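Local coordinates for protein MFP2b (Ascaris suum, PDB 2BJR) that probably enhances polymerization of the major sperm protein (MSP) in the amoeboid motility of nematode sperm, and carries a bound zinc ion, at residues 41-46 against 60-65; 115-120 against 131-136; 188-193 against 277-282; 301-306 against 357-362. All blocks are in the same frame, centred on the assembly; numbering follows the deposited sequence.

Contact 1: residues 41-46 against 60-65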
loop_
_atom_site.group_PDB
_atom_site.type_symbol
_atom_site.label_atom_id
_atom_site.label_comp_id
_atom_site.label_asym_id
_atom_site.label_seq_id
_atom_site.Cartn_x
_atom_site.Cartn_y
_atom_site.Cartn_z
ATOM N N ASN A 41 -28.761 -8.185 4.102
ATOM C CA ASN A 41 -29.788 -9.186 4.418
ATOM C C ASN A 41 -29.150 -10.581 4.598
ATOM O O ASN A 41 -29.616 -11.540 4.041
ATOM C CB ASN A 41 -30.852 -9.208 3.292
ATOM C CG ASN A 41 -31.614 -7.823 3.103
ATOM O OD1 ASN A 41 -31.968 -7.128 4.073
ATOM N ND2 ASN A 41 -31.855 -7.460 1.844
ATOM N N GLY A 42 -28.041 -10.660 5.337
ATOM C CA GLY A 42 -27.339 -11.904 5.604
ATOM C C GLY A 42 -26.495 -12.432 4.458
ATOM O O GLY A 42 -25.896 -13.497 4.606
ATOM N N ARG A 43 -26.446 -11.746 3.308
ATOM C CA ARG A 43 -25.711 -12.273 2.167
ATOM C C ARG A 43 -24.369 -11.492 2.034
ATOM O O ARG A 43 -24.382 -10.276 1.922
ATOM C CB ARG A 43 -26.541 -12.118 0.890
ATOM C CG ARG A 43 -25.839 -12.542 -0.391
ATOM C CD ARG A 43 -26.716 -12.575 -1.682
ATOM N NE ARG A 43 -26.038 -11.864 -2.780
ATOM C CZ ARG A 43 -26.029 -10.531 -2.942
ATOM N NH1 ARG A 43 -26.687 -9.750 -2.104
ATOM N NH2 ARG A 43 -25.364 -9.973 -3.946
ATOM N N PRO A 44 -23.246 -12.196 2.063
ATOM C CA PRO A 44 -21.928 -11.552 1.966
ATOM C C PRO A 44 -21.620 -11.163 0.525
ATOM O O PRO A 44 -21.932 -11.897 -0.417
ATOM C CB PRO A 44 -20.956 -12.678 2.441
ATOM C CG PRO A 44 -21.647 -13.966 2.086
ATOM C CD PRO A 44 -23.123 -13.654 2.221
HETATM N N MSE A 45 -20.968 -10.031 0.370
HETATM C CA MSE A 45 -20.314 -9.744 -0.880
HETATM C C MSE A 45 -18.999 -9.006 -0.682
HETATM O O MSE A 45 -18.920 -8.154 0.168
HETATM C CB MSE A 45 -21.239 -8.916 -1.756
HETATM C CG MSE A 45 -21.599 -7.659 -1.175
HETATM SE SE MSE A 45 -23.291 -6.936 -2.116
HETATM C CE MSE A 45 -24.595 -7.797 -0.837
ATOM N N HIS A 46 -18.021 -9.307 -1.532
ATOM C CA HIS A 46 -16.718 -8.639 -1.407
ATOM C C HIS A 46 -16.627 -7.371 -2.261
ATOM O O HIS A 46 -17.391 -7.214 -3.223
ATOM C CB HIS A 46 -15.600 -9.647 -1.690
ATOM C CG HIS A 46 -15.506 -10.702 -0.651
ATOM N ND1 HIS A 46 -16.052 -11.943 -0.828
ATOM C CD2 HIS A 46 -14.916 -10.715 0.569
ATOM C CE1 HIS A 46 -15.850 -12.670 0.262
ATOM N NE2 HIS A 46 -15.151 -11.955 1.122
ATOM N N PHE A 60 -18.747 -1.173 -3.070
ATOM C CA PHE A 60 -19.284 -2.508 -3.263
ATOM C C PHE A 60 -20.334 -2.425 -4.395
ATOM O O PHE A 60 -21.017 -1.411 -4.497
ATOM C CB PHE A 60 -19.970 -3.049 -1.994
ATOM C CG PHE A 60 -19.042 -3.266 -0.838
ATOM C CD1 PHE A 60 -18.688 -2.224 -0.054
ATOM C CD2 PHE A 60 -18.431 -4.506 -0.642
ATOM C CE1 PHE A 60 -17.809 -2.383 0.976
ATOM C CE2 PHE A 60 -17.567 -4.689 0.411
ATOM C CZ PHE A 60 -17.240 -3.638 1.194
ATOM N N PRO A 61 -20.404 -3.437 -5.239
ATOM C CA PRO A 61 -21.448 -3.555 -6.252
ATOM C C PRO A 61 -22.712 -4.243 -5.724
ATOM O O PRO A 61 -22.679 -5.356 -5.224
ATOM C CB PRO A 61 -20.798 -4.407 -7.326
ATOM C CG PRO A 61 -19.719 -5.171 -6.645
ATOM C CD PRO A 61 -19.430 -4.530 -5.353
ATOM N N TYR A 62 -23.822 -3.554 -5.823
ATOM C CA TYR A 62 -25.111 -4.097 -5.378
ATOM C C TYR A 62 -26.253 -3.395 -6.103
ATOM O O TYR A 62 -26.226 -2.183 -6.227
ATOM C CB TYR A 62 -25.260 -3.857 -3.904
ATOM C CG TYR A 62 -26.570 -4.329 -3.333
ATOM C CD1 TYR A 62 -26.869 -5.687 -3.248
ATOM C CD2 TYR A 62 -27.535 -3.405 -2.915
ATOM C CE1 TYR A 62 -28.118 -6.129 -2.724
ATOM C CE2 TYR A 62 -28.763 -3.819 -2.408
ATOM C CZ TYR A 62 -29.048 -5.177 -2.320
ATOM O OH TYR A 62 -30.258 -5.553 -1.779
ATOM N N ASN A 63 -27.306 -4.139 -6.456
ATOM C CA ASN A 63 -28.503 -3.532 -7.075
ATOM C C ASN A 63 -27.993 -2.729 -8.289
ATOM O O ASN A 63 -28.466 -1.589 -8.521
ATOM C CB ASN A 63 -29.234 -2.654 -6.031
ATOM C CG ASN A 63 -30.645 -2.162 -6.462
ATOM O OD1 ASN A 63 -31.251 -2.634 -7.430
ATOM N ND2 ASN A 63 -31.160 -1.192 -5.695
ATOM N N LYS A 64 -27.023 -3.315 -9.030
ATOM C CA LYS A 64 -26.392 -2.675 -10.182
ATOM C C LYS A 64 -25.875 -1.225 -9.916
ATOM O O LYS A 64 -25.744 -0.415 -10.827
ATOM C CB LYS A 64 -27.384 -2.646 -11.350
ATOM C CG LYS A 64 -26.744 -2.552 -12.678
ATOM C CD LYS A 64 -27.689 -2.889 -13.863
ATOM C CE LYS A 64 -26.864 -3.436 -15.055
ATOM N NZ LYS A 64 -26.458 -4.912 -14.912
ATOM N N SER A 65 -25.552 -0.918 -8.677
ATOM C CA SER A 65 -25.112 0.407 -8.325
ATOM C C SER A 65 -23.823 0.284 -7.565
ATOM O O SER A 65 -23.512 -0.784 -7.039
ATOM C CB SER A 65 -26.159 1.091 -7.450
ATOM O OG SER A 65 -27.359 1.238 -8.223
HETATM O O HOH W 1 -24.076 -7.609 -5.868
#
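Strands 43-46 and 60-62 meet where they are already spreading apart: their axes come no nearer than 7.4 Å and run at 131° to each other, and no hydrogen bond joins the two segments directly. The tight part is built round Met45, present as selenomethionine. Its CG takes the crowded position between backbone N and carbonyl carbon (chi1 61°), and a bend at chi3 lets the tip reach across, with SE 3.5 Å from Pro61 O and CE 3.9 Å from Tyr62 CD1. SE lies 5.1 Å from the centroid of the Tyr62 ring and obliquely to it, a Met-aromatic contact; a long, flexible side chain suits such a span. Nearer the closed end of the hairpin, the ring of Phe60 packs against the opposite backbone, CE2 3.7 Å from Met45 O. His46 turns away, its ND1 hydrogen-bonded to Ser117, and Tyr133 packs on Met45, His46 and Pro61.

The other end is loose and wet. Arg43 starts extended, bends at chi3, and brings NH1 to the edge of the Tyr62 ring, 3.9 Å from CE1, with the two planes 32° apart, so the cation does not sit over the ring. Arg43 NH2 makes a weak bond of 3.3 Å to a water in the guanidinium plane, and that water donates to Pro61 O at 2.7 Å. Exposed Asn41 barely approaches the Tyr62 hydroxyl. Past Tyr62 a type I' turn leads into strand 65-67. This is the open, splayed end of the beta hairpin of strands 43-52 and 55-62, within a twisted antiparallel sheet.

Contact 2: residues 115-120 against 131-136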
loop_
_atom_site.group_PDB
_atom_site.type_symbol
_atom_site.label_atom_id
_atom_site.label_comp_id
_atom_site.label_asym_id
_atom_site.label_seq_id
_atom_site.Cartn_x
_atom_site.Cartn_y
_atom_site.Cartn_z
ATOM N N GLY A 115 -19.331 -17.477 2.180
ATOM C CA GLY A 115 -20.516 -17.985 1.507
ATOM C C GLY A 115 -20.208 -18.220 0.046
ATOM O O GLY A 115 -19.216 -18.858 -0.319
ATOM N N ASP A 116 -20.985 -17.639 -0.829
ATOM C CA ASP A 116 -20.744 -17.859 -2.247
ATOM C C ASP A 116 -19.879 -16.743 -2.885
ATOM O O ASP A 116 -19.662 -16.774 -4.066
ATOM C CB ASP A 116 -22.063 -17.943 -3.012
ATOM C CG ASP A 116 -22.747 -19.322 -2.897
ATOM O OD1 ASP A 116 -22.089 -20.355 -2.680
ATOM O OD2 ASP A 116 -23.957 -19.428 -3.109
ATOM N N SER A 117 -19.380 -15.810 -2.090
ATOM C CA SER A 117 -18.641 -14.674 -2.640
ATOM C C SER A 117 -17.159 -14.894 -2.383
ATOM O O SER A 117 -16.755 -15.312 -1.280
ATOM C CB SER A 117 -19.117 -13.400 -2.018
ATOM O OG SER A 117 -18.262 -12.296 -2.287
ATOM N N PHE A 118 -16.347 -14.598 -3.391
ATOM C CA PHE A 118 -14.924 -14.487 -3.146
ATOM C C PHE A 118 -14.310 -13.282 -3.831
ATOM O O PHE A 118 -14.747 -12.896 -4.924
ATOM C CB PHE A 118 -14.187 -15.706 -3.545
ATOM C CG PHE A 118 -14.429 -16.164 -4.905
ATOM C CD1 PHE A 118 -13.488 -15.959 -5.902
ATOM C CD2 PHE A 118 -15.536 -16.949 -5.193
ATOM C CE1 PHE A 118 -13.694 -16.462 -7.184
ATOM C CE2 PHE A 118 -15.747 -17.436 -6.471
ATOM C CZ PHE A 118 -14.839 -17.213 -7.458
ATOM N N PRO A 119 -13.329 -12.680 -3.195
ATOM C CA PRO A 119 -12.625 -11.562 -3.840
ATOM C C PRO A 119 -11.983 -11.952 -5.151
ATOM O O PRO A 119 -11.468 -13.087 -5.283
ATOM C CB PRO A 119 -11.578 -11.175 -2.807
ATOM C CG PRO A 119 -12.122 -11.676 -1.507
ATOM C CD PRO A 119 -12.826 -12.948 -1.829
ATOM N N ILE A 120 -12.006 -11.035 -6.119
ATOM C CA ILE A 120 -11.346 -11.226 -7.397
ATOM C C ILE A 120 -10.727 -9.892 -7.837
ATOM O O ILE A 120 -11.377 -8.836 -7.795
ATOM C CB ILE A 120 -12.283 -11.864 -8.422
ATOM C CG1 ILE A 120 -11.536 -12.244 -9.688
ATOM C CG2 ILE A 120 -13.493 -11.000 -8.731
ATOM C CD1 ILE A 120 -12.377 -13.182 -10.590
ATOM N N LEU A 131 -10.629 -4.359 -7.641
ATOM C CA LEU A 131 -10.960 -5.504 -6.824
ATOM C C LEU A 131 -12.479 -5.555 -6.722
ATOM O O LEU A 131 -13.137 -4.549 -6.419
ATOM C CB LEU A 131 -10.261 -5.338 -5.474
ATOM C CG LEU A 131 -10.351 -6.444 -4.480
ATOM C CD1 LEU A 131 -9.646 -7.731 -4.917
ATOM C CD2 LEU A 131 -9.834 -5.892 -3.140
ATOM N N GLY A 132 -13.031 -6.722 -6.993
ATOM C CA GLY A 132 -14.473 -6.957 -6.898
ATOM C C GLY A 132 -14.777 -8.321 -6.290
ATOM O O GLY A 132 -13.952 -8.862 -5.552
ATOM N N TYR A 133 -15.911 -8.899 -6.639
ATOM C CA TYR A 133 -16.260 -10.250 -6.180
ATOM C C TYR A 133 -16.822 -11.086 -7.248
ATOM O O TYR A 133 -17.483 -10.590 -8.162
ATOM C CB TYR A 133 -17.169 -10.256 -4.950
ATOM C CG TYR A 133 -18.662 -10.129 -5.221
ATOM C CD1 TYR A 133 -19.476 -11.264 -5.297
ATOM C CD2 TYR A 133 -19.244 -8.891 -5.465
ATOM C CE1 TYR A 133 -20.862 -11.172 -5.568
ATOM C CE2 TYR A 133 -20.646 -8.797 -5.747
ATOM C CZ TYR A 133 -21.425 -9.954 -5.777
ATOM O OH TYR A 133 -22.778 -9.845 -6.042
ATOM N N ALA A 134 -16.554 -12.380 -7.116
ATOM C CA ALA A 134 -17.122 -13.379 -7.990
ATOM C C ALA A 134 -18.140 -14.203 -7.175
ATOM O O ALA A 134 -17.952 -14.457 -5.982
ATOM C CB ALA A 134 -16.081 -14.238 -8.561
ATOM N N ASP A 135 -19.215 -14.570 -7.841
ATOM C CA ASP A 135 -20.285 -15.388 -7.222
ATOM C C ASP A 135 -20.040 -16.816 -7.630
ATOM O O ASP A 135 -19.971 -17.159 -8.816
ATOM C CB ASP A 135 -21.641 -14.919 -7.684
ATOM C CG ASP A 135 -22.775 -15.698 -7.038
ATOM O OD1 ASP A 135 -23.000 -16.855 -7.375
ATOM O OD2 ASP A 135 -23.498 -15.211 -6.199
ATOM N N ASN A 136 -19.901 -17.666 -6.632
ATOM C CA ASN A 136 -19.650 -19.069 -6.854
ATOM C C ASN A 136 -20.726 -19.787 -7.669
ATOM O O ASN A 136 -20.435 -20.705 -8.377
ATOM C CB ASN A 136 -19.557 -19.788 -5.513
ATOM C CG ASN A 136 -19.061 -21.156 -5.668
ATOM O OD1 ASN A 136 -18.069 -21.383 -6.381
ATOM N ND2 ASN A 136 -19.762 -22.108 -5.065
#
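Leu131, near the start of strand 130-135, has CG anti to its backbone N, and the turn at chi2 then brings CD1 to 3.5 Å from Ile120 O. Gly132 follows in a hydrogen-bonded pair with Ile120: its N-H meets Ile120 O at 2.8 Å in a straight bond (180°), whereas Gly132 O receives Ile120 N from above its carbonyl plane. Tyr133 faces Pro119 in a non-hydrogen-bonded pair, where proline costs the pairing no N-H. With CG in the crowded position (chi1 85°), Tyr133 lays CD1 3.4 Å from Ser117 OG, whose polar partner is His46 ND1. The hairpin 117-122/130-135 supplies the first two strands of a four-stranded antiparallel meander, with 117-122 outermost.

Ala134 and Phe118 exchange both backbone bonds, Ala134 N to Phe118 O at 2.9 Å and Phe118 N to Ala134 O at 3.1 Å. Phe118 has chi1 53°, which folds its ring back over the neighbouring strand; Ala134 CB sits over one face, toward the rim and 3.4 Å from CZ, in a CH-pi contact. A methyl is small enough to fit there, and Ile120 CG2 packs beside it. Asp135 pairs with Ser117 and turns OD1 to the backbone N-H groups of Lys137 and Thr138. Its OD1 lies 5.1 Å from Asp116 OD2, a repulsion probably eased by the salt bridge of Asp116 to Lys137. Asn136 leaves the strand, its backbone N-H bonding to Asp116 O at 2.7 Å.

Contact 3: residues 188-193 against 277-282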
loop_
_atom_site.group_PDB
_atom_site.type_symbol
_atom_site.label_atom_id
_atom_site.label_comp_id
_atom_site.label_asym_id
_atom_site.label_seq_id
_atom_site.Cartn_x
_atom_site.Cartn_y
_atom_site.Cartn_z
ATOM N N VAL A 188 12.436 -15.539 -6.331
ATOM C CA VAL A 188 12.491 -14.344 -7.137
ATOM C C VAL A 188 12.725 -13.220 -6.143
ATOM O O VAL A 188 12.016 -13.134 -5.136
ATOM C CB VAL A 188 11.160 -14.117 -7.908
ATOM C CG1 VAL A 188 11.261 -12.883 -8.800
ATOM C CG2 VAL A 188 10.781 -15.385 -8.757
ATOM N N ARG A 189 13.720 -12.367 -6.371
ATOM C CA ARG A 189 13.887 -11.214 -5.485
ATOM C C ARG A 189 12.752 -10.190 -5.689
ATOM O O ARG A 189 12.190 -10.048 -6.782
ATOM C CB ARG A 189 15.269 -10.572 -5.643
ATOM C CG ARG A 189 16.378 -11.438 -5.049
ATOM C CD ARG A 189 17.778 -10.852 -5.081
ATOM N NE ARG A 189 18.300 -10.723 -6.437
ATOM C CZ ARG A 189 19.526 -10.250 -6.741
ATOM N NH1 ARG A 189 20.364 -9.878 -5.769
ATOM N NH2 ARG A 189 19.920 -10.183 -8.010
ATOM N N VAL A 190 12.454 -9.481 -4.607
ATOM C CA VAL A 190 11.338 -8.545 -4.533
ATOM C C VAL A 190 11.662 -7.311 -5.347
ATOM O O VAL A 190 12.730 -6.732 -5.194
ATOM C CB VAL A 190 11.090 -8.113 -3.077
ATOM C CG1 VAL A 190 9.982 -7.099 -3.022
ATOM C CG2 VAL A 190 10.774 -9.320 -2.173
ATOM N N THR A 191 10.748 -6.890 -6.206
ATOM C CA THR A 191 10.952 -5.661 -6.988
ATOM C C THR A 191 9.931 -4.564 -6.720
ATOM O O THR A 191 10.032 -3.469 -7.270
ATOM C CB THR A 191 10.962 -6.006 -8.472
ATOM O OG1 THR A 191 9.766 -6.724 -8.805
ATOM C CG2 THR A 191 12.123 -6.935 -8.804
ATOM N N LEU A 192 8.943 -4.851 -5.877
ATOM C CA LEU A 192 8.014 -3.828 -5.426
ATOM C C LEU A 192 8.469 -3.187 -4.119
ATOM O O LEU A 192 8.916 -3.859 -3.242
ATOM C CB LEU A 192 6.656 -4.459 -5.201
ATOM C CG LEU A 192 6.126 -5.144 -6.465
ATOM C CD1 LEU A 192 4.664 -5.512 -6.226
ATOM C CD2 LEU A 192 6.235 -4.319 -7.737
ATOM N N ASN A 193 8.359 -1.884 -4.007
ATOM C CA ASN A 193 8.631 -1.191 -2.748
ATOM C C ASN A 193 7.732 -1.774 -1.692
ATOM O O ASN A 193 6.540 -2.021 -1.940
ATOM C CB ASN A 193 8.325 0.294 -2.873
ATOM C CG ASN A 193 9.201 1.003 -3.888
ATOM O OD1 ASN A 193 8.693 1.637 -4.828
ATOM N ND2 ASN A 193 10.530 0.924 -3.686
ATOM N N GLU A 277 18.664 -7.386 2.705
ATOM C CA GLU A 277 19.361 -7.311 1.420
ATOM C C GLU A 277 19.207 -8.594 0.599
ATOM O O GLU A 277 19.066 -8.544 -0.631
ATOM C CB GLU A 277 20.850 -6.989 1.579
ATOM C CG GLU A 277 21.524 -6.712 0.223
ATOM C CD GLU A 277 22.769 -5.834 0.324
ATOM O OE1 GLU A 277 23.457 -5.919 1.359
ATOM O OE2 GLU A 277 23.074 -5.053 -0.639
ATOM N N ALA A 278 19.184 -9.732 1.287
ATOM C CA ALA A 278 19.137 -11.022 0.622
ATOM C C ALA A 278 17.858 -11.264 -0.176
ATOM O O ALA A 278 17.880 -12.054 -1.108
ATOM C CB ALA A 278 19.331 -12.147 1.638
ATOM N N ILE A 279 16.746 -10.597 0.151
ATOM C CA ILE A 279 15.513 -10.843 -0.603
ATOM C C ILE A 279 15.120 -9.728 -1.574
ATOM O O ILE A 279 14.246 -9.929 -2.407
ATOM C CB ILE A 279 14.320 -11.147 0.338
ATOM C CG1 ILE A 279 13.801 -9.872 0.997
ATOM C CG2 ILE A 279 14.667 -12.285 1.356
ATOM C CD1 ILE A 279 12.579 -10.166 1.868
ATOM N N ARG A 280 15.789 -8.584 -1.496
ATOM C CA ARG A 280 15.390 -7.445 -2.301
ATOM C C ARG A 280 16.089 -7.404 -3.645
ATOM O O ARG A 280 17.242 -7.834 -3.768
ATOM C CB ARG A 280 15.626 -6.146 -1.562
ATOM C CG ARG A 280 17.024 -5.754 -1.323
ATOM C CD ARG A 280 17.136 -4.605 -0.360
ATOM N NE ARG A 280 18.495 -4.032 -0.309
ATOM C CZ ARG A 280 19.144 -3.712 0.797
ATOM N NH1 ARG A 280 18.610 -3.878 1.995
ATOM N NH2 ARG A 280 20.359 -3.200 0.707
ATOM N N GLY A 281 15.401 -6.867 -4.638
ATOM C CA GLY A 281 15.911 -6.815 -5.978
ATOM C C GLY A 281 16.413 -5.436 -6.339
ATOM O O GLY A 281 16.644 -5.180 -7.488
ATOM N N PHE A 282 16.510 -4.546 -5.359
ATOM C CA PHE A 282 16.900 -3.161 -5.569
ATOM C C PHE A 282 17.472 -2.568 -4.279
ATOM O O PHE A 282 17.195 -3.078 -3.181
ATOM C CB PHE A 282 15.685 -2.350 -6.055
ATOM C CG PHE A 282 14.536 -2.385 -5.095
ATOM C CD1 PHE A 282 14.438 -1.457 -4.071
ATOM C CD2 PHE A 282 13.578 -3.386 -5.199
ATOM C CE1 PHE A 282 13.378 -1.522 -3.156
ATOM C CE2 PHE A 282 12.522 -3.454 -4.298
ATOM C CZ PHE A 282 12.436 -2.522 -3.280
HETATM O O HOH W 2 20.045 -9.643 -2.880
#
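The Phe282 ring has Leu192 O at its edge, close to the ring plane, while Val190 O approaches obliquely, 3.4 Å from CE2. The amide of Asn193 stands almost upright to the ring, the planes 80° apart, with Asn193 ND2 3.8 Å from Phe282 CE1 and hydrogen-bonded to Tyr284. Arg359 adds a cation-pi contact to Phe282. One face of the Arg280 guanidinium carries Glu277 CA; Glu277 OE2 lies well out of that plane, so their salt bridge is one of charge alone, and Arg280 NH1 bonds to Leu275 O. At the edge of the Arg189 guanidinium, in plane, a water accepts from NH1 at 2.9 Å and donates to Glu277 O at 2.7 Å.

A single backbone bridge joins the loop before strand 194-199 to the loop between strands 268-274 and 282-288. Val190 N reaches Ile279 O at 2.9 Å, nearly straight (173°), and Gly281 N reaches Val190 O at 2.7 Å, distinctly bent (135°). Gly281 has no side chain to crowd that carbonyl. The Ile279 side chain lies about 9 Å from that of the zinc ligand Cys174. The chemistry implies two irregular loops tied mainly by backbone bonds, with a hydrated charged rim and an aromatic ring at the inner end.

Contact 4: residues 301-306 against 357-362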
loop_
_atom_site.group_PDB
_atom_site.type_symbol
_atom_site.label_atom_id
_atom_site.label_comp_id
_atom_site.label_asym_id
_atom_site.label_seq_id
_atom_site.Cartn_x
_atom_site.Cartn_y
_atom_site.Cartn_z
ATOM N N ILE A 301 16.120 5.248 -10.222
ATOM C CA ILE A 301 14.781 5.663 -10.561
ATOM C C ILE A 301 14.181 6.220 -9.264
ATOM O O ILE A 301 14.241 5.545 -8.253
ATOM C CB ILE A 301 13.964 4.458 -11.058
ATOM C CG1 ILE A 301 14.662 3.753 -12.249
ATOM C CG2 ILE A 301 12.593 4.855 -11.500
ATOM C CD1 ILE A 301 13.744 2.708 -12.945
ATOM N N PRO A 302 13.576 7.390 -9.276
ATOM C CA PRO A 302 12.869 7.832 -8.065
ATOM C C PRO A 302 11.811 6.818 -7.616
ATOM O O PRO A 302 11.168 6.153 -8.421
ATOM C CB PRO A 302 12.201 9.153 -8.484
ATOM C CG PRO A 302 13.015 9.635 -9.645
ATOM C CD PRO A 302 13.446 8.367 -10.385
ATOM N N VAL A 303 11.616 6.721 -6.308
ATOM C CA VAL A 303 10.490 6.012 -5.743
ATOM C C VAL A 303 9.300 6.880 -6.104
ATOM O O VAL A 303 9.378 8.076 -5.944
ATOM C CB VAL A 303 10.662 5.859 -4.220
ATOM C CG1 VAL A 303 9.401 5.458 -3.548
ATOM C CG2 VAL A 303 11.756 4.859 -3.973
ATOM N N HIS A 304 8.224 6.306 -6.638
ATOM C CA HIS A 304 7.074 7.102 -7.029
ATOM C C HIS A 304 5.776 6.376 -6.797
ATOM O O HIS A 304 5.699 5.155 -6.943
ATOM C CB HIS A 304 7.132 7.508 -8.516
ATOM C CG HIS A 304 7.276 6.356 -9.464
ATOM N ND1 HIS A 304 6.235 5.884 -10.237
ATOM C CD2 HIS A 304 8.350 5.589 -9.767
ATOM C CE1 HIS A 304 6.657 4.846 -10.952
ATOM N NE2 HIS A 304 7.949 4.662 -10.699
ATOM N N VAL A 305 4.763 7.134 -6.418
ATOM C CA VAL A 305 3.385 6.644 -6.423
ATOM C C VAL A 305 2.639 7.495 -7.441
ATOM O O VAL A 305 2.696 8.721 -7.400
ATOM C CB VAL A 305 2.766 6.715 -5.024
ATOM C CG1 VAL A 305 1.255 6.472 -5.103
ATOM C CG2 VAL A 305 3.405 5.661 -4.110
ATOM N N ASP A 306 1.933 6.837 -8.354
ATOM C CA ASP A 306 1.427 7.496 -9.541
ATOM C C ASP A 306 -0.009 7.974 -9.391
ATOM O O ASP A 306 -0.820 7.375 -8.732
ATOM C CB ASP A 306 1.550 6.580 -10.748
ATOM C CG ASP A 306 2.979 6.244 -11.088
ATOM O OD1 ASP A 306 3.928 6.826 -10.500
ATOM O OD2 ASP A 306 3.243 5.405 -11.960
ATOM N N LEU A 357 14.525 10.307 -3.043
ATOM C CA LEU A 357 14.755 8.888 -2.741
ATOM C C LEU A 357 14.614 8.111 -4.049
ATOM O O LEU A 357 13.570 8.181 -4.704
ATOM C CB LEU A 357 13.745 8.346 -1.699
ATOM C CG LEU A 357 13.945 6.834 -1.455
ATOM C CD1 LEU A 357 15.340 6.578 -0.836
ATOM C CD2 LEU A 357 12.862 6.247 -0.615
ATOM N N CYS A 358 15.679 7.428 -4.443
ATOM C CA CYS A 358 15.711 6.603 -5.631
ATOM C C CYS A 358 16.093 5.187 -5.270
ATOM O O CYS A 358 16.508 4.886 -4.122
ATOM C CB CYS A 358 16.746 7.126 -6.628
ATOM S SG CYS A 358 16.435 8.822 -7.168
ATOM N N ARG A 359 15.865 4.316 -6.246
ATOM C CA ARG A 359 16.272 2.948 -6.156
ATOM C C ARG A 359 16.852 2.482 -7.496
ATOM O O ARG A 359 16.544 3.011 -8.552
ATOM C CB ARG A 359 15.105 2.033 -5.758
ATOM C CG ARG A 359 13.901 2.102 -6.617
ATOM C CD ARG A 359 12.815 1.134 -6.183
ATOM N NE ARG A 359 11.712 1.086 -7.111
ATOM C CZ ARG A 359 10.875 0.069 -7.208
ATOM N NH1 ARG A 359 10.935 -0.962 -6.351
ATOM N NH2 ARG A 359 9.985 0.076 -8.165
ATOM N N LYS A 360 17.678 1.451 -7.401
ATOM C CA LYS A 360 18.413 0.909 -8.544
ATOM C C LYS A 360 18.303 -0.584 -8.483
ATOM O O LYS A 360 18.645 -1.182 -7.462
ATOM C CB LYS A 360 19.901 1.259 -8.450
ATOM C CG LYS A 360 20.738 0.593 -9.587
ATOM C CD LYS A 360 22.083 1.331 -9.825
ATOM C CE LYS A 360 22.859 0.709 -11.060
ATOM N NZ LYS A 360 23.794 1.686 -11.742
ATOM N N ALA A 361 17.907 -1.172 -9.593
ATOM C CA ALA A 361 17.776 -2.604 -9.686
ATOM C C ALA A 361 19.144 -3.282 -9.550
ATOM O O ALA A 361 20.148 -2.820 -10.113
ATOM C CB ALA A 361 17.189 -2.990 -10.991
ATOM N N LYS A 362 19.136 -4.374 -8.816
ATOM C CA LYS A 362 20.267 -5.288 -8.746
ATOM C C LYS A 362 20.387 -6.090 -10.050
ATOM O O LYS A 362 19.411 -6.277 -10.808
ATOM C CB LYS A 362 20.096 -6.243 -7.569
ATOM C CG LYS A 362 20.325 -5.597 -6.211
ATOM C CD LYS A 362 20.294 -6.624 -5.060
ATOM C CE LYS A 362 20.402 -6.000 -3.663
ATOM N NZ LYS A 362 21.742 -5.341 -3.389
HETATM O O HOH W 3 11.072 3.403 -8.699
#
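Arg359 places CG in the crowded position between backbone N and carbonyl carbon (chi1 55°) and then runs extended to NE, so that its stem passes alongside Ile301. Val303 has CG1 anti to backbone N (chi1 165°), which leaves CG2 anti to the carbonyl carbon and 3.8 Å from CD2 of Leu357 (chi1 177°); the two side chains lie side by side, pointing the same way. Cys358 has SG anti to its carbonyl carbon, which puts the sulfur 3.8 Å from Pro302 CA.

The backbones pair as antiparallel strands. Ile301 N donates to Arg359 O at 2.8 Å, in the carbonyl plane; the return bond, Arg359 N to Ile301 O at 2.9 Å, comes from above the plane. Pro302 and Cys358 form the non-hydrogen-bonded pair that follows, a site that asks no N-H of the proline, and Val303 N then bonds to Leu357 O at 2.9 Å. Short strand 300-302 thus pairs with 355-361, which in the same sheet also pairs with 282-288 and 313-319.

The buried Arg359 head is well supplied: a water in its plane accepts from NE at 2.9 Å and donates to Pro302 O at 2.8 Å, while NH1 bonds to Thr191 O and NH2 forms a salt bridge with Asp368. Further along, His304 ND1 donates to the syn lone pair of Asp306 OD1 at 2.5 Å, and NE2 bonds to Asp368 O, consistent with a protonated imidazole.

Overall arrangement
The four contacts follow one another along the chain without nesting, as two neighbouring pairs. Contacts 1 and 2, centres 10 Å apart, both lie in the first of two cytosolic motility protein regions and join a six-stranded and a four-stranded antiparallel sheet, through His46 to Ser117 and through Tyr133. Contacts 3 and 4, centres 13 Å apart, meet through Thr191 to Arg359 and Gly281 to Lys362, tying the loops of contact 3 to strand 355-361 and the residue that follows it. Contacts 1 and 4 lie 39 Å apart, centre to centre, on opposite sides of the chain's centre. Two copies of one family in a strand-rich chain suggest two related halves; His86, Cys174, Cys176 and Cys179 bind the zinc ion.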